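Long-range contacts in Ice-binding protein 1 (Shewanella frigidimarina, PDB 6BG8), which adsorbs its bacterium onto ice as an adhesin and inhibits the growth of ice crystals, this chain being its C-terminal ice-binding domain: residues P6-V11 against R219-T224; T143-G148 against L173-Q178. All coordinates share one frame; numbering follows the deposited sequence. Where two conformers were deposited one is given.

Contact 1 (P6-V11 against R219-T224)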
ATOM      1  N   PRO A   6      -8.833   0.981  -9.556  1.00  7.31           N
ATOM      2  CA  PRO A   6      -8.299  -0.268 -10.102  1.00  7.63           C
ATOM      3  C   PRO A   6      -8.967  -1.482  -9.483  1.00  8.53           C
ATOM      4  O   PRO A   6      -9.529  -1.435  -8.388  1.00 10.61           O
ATOM      5  CB  PRO A   6      -6.813  -0.216  -9.723  1.00  7.51           C
ATOM      6  CG  PRO A   6      -6.789   0.629  -8.466  1.00  6.50           C
ATOM      7  CD  PRO A   6      -7.823   1.703  -8.754  1.00  5.93           C
ATOM      8  N   GLU A   7      -8.918  -2.578 -10.230  0.58  8.78           N
ATOM      9  CA  GLU A   7      -9.288  -3.887  -9.716  0.58  8.91           C
ATOM     10  C   GLU A   7      -8.064  -4.500  -9.047  0.58  8.98           C
ATOM     11  O   GLU A   7      -7.014  -4.647  -9.682  0.58  9.61           O
ATOM     12  CB  GLU A   7      -9.796  -4.780 -10.847  0.58 12.74           C
ATOM     13  CG  GLU A   7     -10.029  -6.225 -10.456  0.58 12.50           C
ATOM     14  CD  GLU A   7     -11.109  -6.374  -9.410  0.58 13.99           C
ATOM     15  OE1 GLU A   7     -12.164  -5.711  -9.548  0.58 15.59           O
ATOM     16  OE2 GLU A   7     -10.897  -7.145  -8.449  0.58 10.31           O
ATOM     17  N   LEU A   8      -8.192  -4.852  -7.767  1.00  7.25           N
ATOM     18  CA  LEU A   8      -7.071  -5.460  -7.056  1.00  4.93           C
ATOM     19  C   LEU A   8      -7.070  -6.979  -7.126  1.00  7.10           C
ATOM     20  O   LEU A   8      -6.023  -7.591  -6.900  1.00  7.50           O
ATOM     21  CB  LEU A   8      -7.060  -5.027  -5.579  1.00  8.48           C
ATOM     22  CG  LEU A   8      -6.154  -3.829  -5.273  1.00 11.65           C
ATOM     23  CD1 LEU A   8      -6.490  -2.656  -6.181  1.00 12.75           C
ATOM     24  CD2 LEU A   8      -6.241  -3.424  -3.791  1.00  9.71           C
ATOM     25  N   GLY A   9      -8.200  -7.600  -7.432  1.00  9.02           N
ATOM     26  CA  GLY A   9      -8.205  -9.045  -7.540  1.00  9.10           C
ATOM     27  C   GLY A   9      -7.782  -9.671  -6.230  1.00  5.43           C
ATOM     28  O   GLY A   9      -8.229  -9.270  -5.146  1.00  8.23           O
ATOM     29  N   GLU A  10      -6.871 -10.641  -6.325  1.00  7.77           N
ATOM     30  CA  GLU A  10      -6.464 -11.392  -5.145  1.00  8.17           C
ATOM     31  C   GLU A  10      -5.703 -10.529  -4.147  1.00  7.14           C
ATOM     32  O   GLU A  10      -5.696 -10.836  -2.949  1.00  8.06           O
ATOM     33  CB  GLU A  10      -5.601 -12.584  -5.558  1.00 11.54           C
ATOM     34  CG  GLU A  10      -5.332 -13.564  -4.419  1.00  7.69           C
ATOM     35  CD  GLU A  10      -6.595 -14.268  -3.979  1.00 11.78           C
ATOM     36  OE1 GLU A  10      -7.414 -14.624  -4.849  1.00 10.23           O
ATOM     37  OE2 GLU A  10      -6.777 -14.462  -2.764  1.00 10.68           O
ATOM     38  N   VAL A  11      -5.040  -9.462  -4.605  1.00  6.27           N
ATOM     39  CA  VAL A  11      -4.172  -8.736  -3.679  1.00  6.83           C
ATOM     40  C   VAL A  11      -4.937  -7.774  -2.784  1.00 10.05           C
ATOM     41  O   VAL A  11      -4.323  -7.147  -1.912  1.00  8.30           O
ATOM     42  CB  VAL A  11      -3.028  -8.002  -4.413  1.00  7.68           C
ATOM     43  CG1 VAL A  11      -2.334  -8.952  -5.401  1.00 11.83           C
ATOM     44  CG2 VAL A  11      -3.508  -6.727  -5.090  1.00  8.41           C
ATOM     45  N   ARG A 219      -2.876   0.116   2.202  1.00  5.12           N
ATOM     46  CA  ARG A 219      -2.124  -1.067   1.790  1.00  7.77           C
ATOM     47  C   ARG A 219      -0.751  -0.619   1.312  1.00  7.19           C
ATOM     48  O   ARG A 219      -0.597   0.489   0.801  1.00  7.24           O
ATOM     49  CB  ARG A 219      -2.829  -1.824   0.660  1.00  9.10           C
ATOM     50  CG  ARG A 219      -4.132  -2.505   1.029  1.00  9.82           C
ATOM     51  CD  ARG A 219      -4.691  -3.253  -0.176  1.00  7.89           C
ATOM     52  NE  ARG A 219      -5.934  -3.950   0.135  1.00  8.50           N
ATOM     53  CZ  ARG A 219      -7.126  -3.365   0.160  1.00 12.90           C
ATOM     54  NH1 ARG A 219      -7.241  -2.071  -0.113  1.00 14.47           N
ATOM     55  NH2 ARG A 219      -8.208  -4.080   0.433  1.00 15.05           N
ATOM     56  N   LEU A 220       0.246  -1.500   1.448  1.00  5.55           N
ATOM     57  CA  LEU A 220       1.619  -1.195   1.034  1.00  7.06           C
ATOM     58  C   LEU A 220       2.116  -2.270   0.072  1.00  6.45           C
ATOM     59  O   LEU A 220       2.353  -3.405   0.487  1.00  8.44           O
ATOM     60  CB  LEU A 220       2.535  -1.092   2.252  1.00  9.22           C
ATOM     61  CG  LEU A 220       2.085  -0.042   3.275  1.00  7.38           C
ATOM     62  CD1 LEU A 220       2.920  -0.116   4.539  1.00  9.25           C
ATOM     63  CD2 LEU A 220       2.136   1.367   2.659  1.00  7.50           C
ATOM     64  N   PHE A 221       2.289  -1.909  -1.203  1.00  5.33           N
ATOM     65  CA  PHE A 221       2.747  -2.820  -2.248  1.00  7.10           C
ATOM     66  C   PHE A 221       4.081  -2.336  -2.798  1.00  8.22           C
ATOM     67  O   PHE A 221       4.207  -1.169  -3.187  1.00  6.82           O
ATOM     68  CB  PHE A 221       1.748  -2.904  -3.419  1.00  8.48           C
ATOM     69  CG  PHE A 221       0.396  -3.457  -3.052  1.00 12.45           C
ATOM     70  CD1 PHE A 221       0.202  -4.819  -2.924  1.00 20.40           C
ATOM     71  CD2 PHE A 221      -0.695  -2.612  -2.891  1.00 11.33           C
ATOM     72  CE1 PHE A 221      -1.046  -5.329  -2.601  1.00 17.94           C
ATOM     73  CE2 PHE A 221      -1.946  -3.118  -2.563  1.00 15.76           C
ATOM     74  CZ  PHE A 221      -2.121  -4.480  -2.423  1.00 12.72           C
ATOM     75  N   ALA A 222       5.062  -3.239  -2.874  1.00  6.26           N
ATOM     76  CA  ALA A 222       6.317  -2.981  -3.573  1.00  7.27           C
ATOM     77  C   ALA A 222       6.398  -3.969  -4.731  1.00  6.97           C
ATOM     78  O   ALA A 222       6.574  -5.171  -4.511  1.00  6.89           O
ATOM     79  CB  ALA A 222       7.514  -3.108  -2.628  1.00  7.72           C
ATOM     80  N   VAL A 223       6.242  -3.474  -5.962  1.00  5.82           N
ATOM     81  CA  VAL A 223       6.058  -4.378  -7.097  1.00  5.93           C
ATOM     82  C   VAL A 223       7.325  -5.178  -7.378  1.00  7.89           C
ATOM     83  O   VAL A 223       7.252  -6.374  -7.683  1.00  8.37           O
ATOM     84  CB  VAL A 223       5.595  -3.599  -8.340  1.00  6.81           C
ATOM     85  CG1 VAL A 223       5.458  -4.553  -9.533  1.00  9.91           C
ATOM     86  CG2 VAL A 223       4.265  -2.893  -8.062  1.00  9.64           C
ATOM     87  N   THR A 224       8.500  -4.544  -7.304  1.00  7.47           N
ATOM     88  CA  THR A 224       9.736  -5.226  -7.663  1.00  7.09           C
ATOM     89  C   THR A 224      10.748  -5.347  -6.536  1.00  7.42           C
ATOM     90  O   THR A 224      11.740  -6.061  -6.710  1.00 11.08           O
ATOM     91  CB  THR A 224      10.436  -4.547  -8.855  1.00  9.83           C
ATOM     92  OG1 THR A 224      10.918  -3.248  -8.477  1.00 12.02           O
ATOM     93  CG2 THR A 224       9.489  -4.422 -10.030  1.00  9.11           C
TER
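Val11 overlaps the outer end of the Phe221 ring, its CG2 methyl lying 3.8 Å from CZ and its CB equally near CE1. The two side chains cross obliquely. With CG anti to the carbonyl carbon (chi1 -63°), the Phe221 ring extends from the strand toward the loop, and the Val11 carbonyl meets its rim in the ring plane, O 3.5 Å from CZ. Leu8 covers Arg219, two residues back along the strand. Its CD2 methyl sits 3.7 Å above one face of the guanidinium, off-centre, and also touches the aliphatic part, 3.9 Å from Arg219 CD. The Arg219 chain is extended from CG to NE, which carries the buried charged group across to the loop; NH2 bonds to Ala12 O of the loop, and NH1 to Asn201 OD1 on the adjoining strand 197-204. The loop is itself braced by a bond from Val11 N to Leu8 O. No hydrogen bond joins the two segments. Phe221 also stacks on Phe203 and touches Leu95 of helix 84-103. Loop 6-11 and helix 84-103 thus both meet Phe221 on strand 219-222, and a long helix lying along one side of a parallel beta-helix is characteristic of the DUF3494 ice-binding fold.

Contact 2 (T143-G148 against L173-Q178); sequences TLDGEG and LINGAQ
Asp145 and Asn175 meet side chain to side chain where two parallel strands run out into their turns. The Asp145 carboxylate, CG anti to the backbone N (chi1 -178°), offers OD1 to two donors on opposite faces of its plane: Asn175 ND2 at 2.9 Å, and Glu147 N at 2.8 Å, which closes an Asx turn. The carboxylate and amide planes stand 65° apart; ND2 approaches from above the carboxylate, while OD1 lies close to the amide plane. Beside this pair, Ile174 puts CG1 between its backbone N and carbonyl carbon (chi1 64°), bringing CD1 within 3.8 Å of both Thr143 CG2 and Asp145 CG. These are neighbouring rungs of a right-handed parallel beta-helix, paired Leu144 with Leu173 and Asp145 with Ile174. Ile174 N donates almost straight to Leu144 O, and Ile174 O accepts from Gly146 N and, on the other face of its plane, from Ala177 N of the type I' turn. On the inner face Leu144 and Leu173 lie side by side, CB to CD2 3.9 Å, with Phe154 and Phe156 also against Leu144. Ala177 CB comes 3.3 Å from Leu144 O, and Gly148 N bonds to Asn175 O at 2.8 Å.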
ATOM      1  N   THR A 143      -5.152  17.506   2.927  1.00  8.69           N
ATOM      2  CA  THR A 143      -6.540  17.177   3.233  1.00  5.83           C
ATOM      3  C   THR A 143      -7.212  16.686   1.956  1.00  7.76           C
ATOM      4  O   THR A 143      -7.160  17.359   0.924  1.00  8.40           O
ATOM      5  CB  THR A 143      -7.278  18.388   3.811  1.00  6.97           C
ATOM      6  OG1 THR A 143      -6.622  18.805   5.021  1.00  9.00           O
ATOM      7  CG2 THR A 143      -8.735  18.023   4.122  1.00  9.71           C
ATOM      8  N   LEU A 144      -7.823  15.507   2.018  1.00  5.64           N
ATOM      9  CA  LEU A 144      -8.526  14.944   0.870  1.00  7.73           C
ATOM     10  C   LEU A 144     -10.022  15.038   1.138  1.00  6.84           C
ATOM     11  O   LEU A 144     -10.515  14.500   2.136  1.00  5.66           O
ATOM     12  CB  LEU A 144      -8.079  13.507   0.600  1.00  6.89           C
ATOM     13  CG  LEU A 144      -6.596  13.401   0.207  1.00  6.48           C
ATOM     14  CD1 LEU A 144      -6.135  11.939   0.043  1.00 11.92           C
ATOM     15  CD2 LEU A 144      -6.251  14.229  -1.028  1.00  8.22           C
ATOM     16  N   ASP A 145     -10.730  15.742   0.249  1.00  6.37           N
ATOM     17  CA  ASP A 145     -12.106  16.185   0.446  1.00  6.19           C
ATOM     18  C   ASP A 145     -12.996  15.393  -0.500  1.00  6.84           C
ATOM     19  O   ASP A 145     -12.992  15.634  -1.714  1.00  7.61           O
ATOM     20  CB  ASP A 145     -12.207  17.692   0.188  1.00  4.67           C
ATOM     21  CG  ASP A 145     -13.611  18.266   0.414  1.00  9.21           C
ATOM     22  OD1 ASP A 145     -14.593  17.520   0.598  1.00  8.12           O
ATOM     23  OD2 ASP A 145     -13.722  19.506   0.393  1.00  9.72           O
ATOM     24  N   GLY A 146     -13.767  14.459   0.055  1.00  6.56           N
ATOM     25  CA  GLY A 146     -14.674  13.675  -0.759  1.00  7.48           C
ATOM     26  C   GLY A 146     -15.943  14.370  -1.193  1.00  7.44           C
ATOM     27  O   GLY A 146     -16.762  13.749  -1.875  1.00  8.62           O
ATOM     28  N   GLU A 147     -16.137  15.629  -0.792  1.00  6.26           N
ATOM     29  CA  GLU A 147     -17.280  16.457  -1.197  1.00  9.23           C
ATOM     30  C   GLU A 147     -18.616  15.808  -0.847  1.00 11.67           C
ATOM     31  O   GLU A 147     -19.628  16.042  -1.513  1.00 10.88           O
ATOM     32  CB  GLU A 147     -17.214  16.799  -2.692  1.00  8.38           C
ATOM     33  CG  GLU A 147     -16.026  17.693  -3.025  1.00  7.35           C
ATOM     34  CD  GLU A 147     -15.872  17.949  -4.504  1.00 12.66           C
ATOM     35  OE1 GLU A 147     -16.163  19.083  -4.944  1.00 15.13           O
ATOM     36  OE2 GLU A 147     -15.457  17.018  -5.224  1.00 10.12           O
ATOM     37  N   GLY A 148     -18.628  14.988   0.199  1.00  6.67           N
ATOM     38  CA  GLY A 148     -19.846  14.398   0.705  1.00  7.82           C
ATOM     39  C   GLY A 148     -20.169  13.030   0.161  1.00  7.89           C
ATOM     40  O   GLY A 148     -21.177  12.442   0.568  1.00  9.07           O
ATOM     41  N   LEU A 173      -8.579  13.058   6.069  1.00  4.99           N
ATOM     42  CA  LEU A 173      -9.707  12.759   5.196  1.00  6.51           C
ATOM     43  C   LEU A 173     -10.950  13.454   5.727  1.00  9.51           C
ATOM     44  O   LEU A 173     -11.244  13.376   6.927  1.00  6.91           O
ATOM     45  CB  LEU A 173      -9.939  11.253   5.103  1.00  7.15           C
ATOM     46  CG  LEU A 173      -8.683  10.415   4.813  1.00  6.61           C
ATOM     47  CD1 LEU A 173      -9.077   8.962   4.582  1.00 10.35           C
ATOM     48  CD2 LEU A 173      -7.944  10.982   3.606  1.00  6.78           C
ATOM     49  N   ILE A 174     -11.672  14.137   4.839  1.00  9.57           N
ATOM     50  CA  ILE A 174     -12.913  14.802   5.206  1.00  7.47           C
ATOM     51  C   ILE A 174     -13.992  14.499   4.176  1.00 10.23           C
ATOM     52  O   ILE A 174     -13.713  14.137   3.029  1.00  7.67           O
ATOM     53  CB  ILE A 174     -12.749  16.332   5.347  1.00  7.37           C
ATOM     54  CG1 ILE A 174     -12.363  16.967   4.008  1.00  6.27           C
ATOM     55  CG2 ILE A 174     -11.786  16.680   6.496  1.00 10.20           C
ATOM     56  CD1 ILE A 174     -12.467  18.469   4.022  1.00  7.80           C
ATOM     57  N   ASN A 175     -15.244  14.654   4.617  1.00  9.52           N
ATOM     58  CA  ASN A 175     -16.416  14.718   3.736  1.00 10.34           C
ATOM     59  C   ASN A 175     -16.542  13.473   2.855  1.00 10.24           C
ATOM     60  O   ASN A 175     -16.773  13.562   1.647  1.00  8.89           O
ATOM     61  CB  ASN A 175     -16.385  15.991   2.878  1.00  5.77           C
ATOM     62  CG  ASN A 175     -16.314  17.266   3.717  1.00  5.77           C
ATOM     63  OD1 ASN A 175     -16.670  17.269   4.896  1.00  8.31           O
ATOM     64  ND2 ASN A 175     -15.869  18.352   3.102  1.00  6.12           N
ATOM     65  N   GLY A 176     -16.398  12.296   3.469  1.00  6.70           N
ATOM     66  CA  GLY A 176     -16.622  11.040   2.789  1.00 12.21           C
ATOM     67  C   GLY A 176     -15.371  10.370   2.258  1.00 12.51           C
ATOM     68  O   GLY A 176     -15.426   9.188   1.899  1.00 14.73           O
ATOM     69  N   ALA A 177     -14.253  11.088   2.182  1.00  9.60           N
ATOM     70  CA  ALA A 177     -13.029  10.475   1.689  1.00  7.54           C
ATOM     71  C   ALA A 177     -12.629   9.313   2.590  1.00  7.01           C
ATOM     72  O   ALA A 177     -12.641   9.431   3.819  1.00 10.44           O
ATOM     73  CB  ALA A 177     -11.905  11.509   1.613  1.00  5.66           C
ATOM     74  N   GLN A 178     -12.281   8.184   1.973  1.00  9.06           N
ATOM     75  CA  GLN A 178     -11.925   6.978   2.711  1.00  9.60           C
ATOM     76  C   GLN A 178     -10.601   6.422   2.214  1.00  8.81           C
ATOM     77  O   GLN A 178     -10.315   6.464   1.016  1.00  9.49           O
ATOM     78  CB  GLN A 178     -12.992   5.906   2.568  1.00  9.40           C
ATOM     79  CG  GLN A 178     -14.365   6.316   3.013  1.00 10.30           C
ATOM     80  CD  GLN A 178     -15.319   5.164   2.899  1.00 18.01           C
ATOM     81  OE1 GLN A 178     -15.228   4.205   3.665  1.00 16.67           O
ATOM     82  NE2 GLN A 178     -16.213   5.219   1.914  1.00 11.83           N
TER

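Overall arrangement
Contact 1 is buried near the middle of the domain, whereas contact 2 lies largely at the surface, its centre about 19 Å from the centre of the chain. The contact centres are about 23 Å apart. Contact 1 joins an N-terminal loop to strand 219-222 through side-chain packing and one main-chain carbonyl at a ring edge, with no hydrogen bond between the segments; contact 2 pairs strands 142-145 and 171-174, side by side in the three-stranded sheet, combining three backbone hydrogen bonds, one polar side-chain pair and apolar contacts on both sides of the strands. The guanidinium of contact 1 bonds outside its segments, the carboxylate of contact 2 within them. Both lie away from the predicted ice-binding motif.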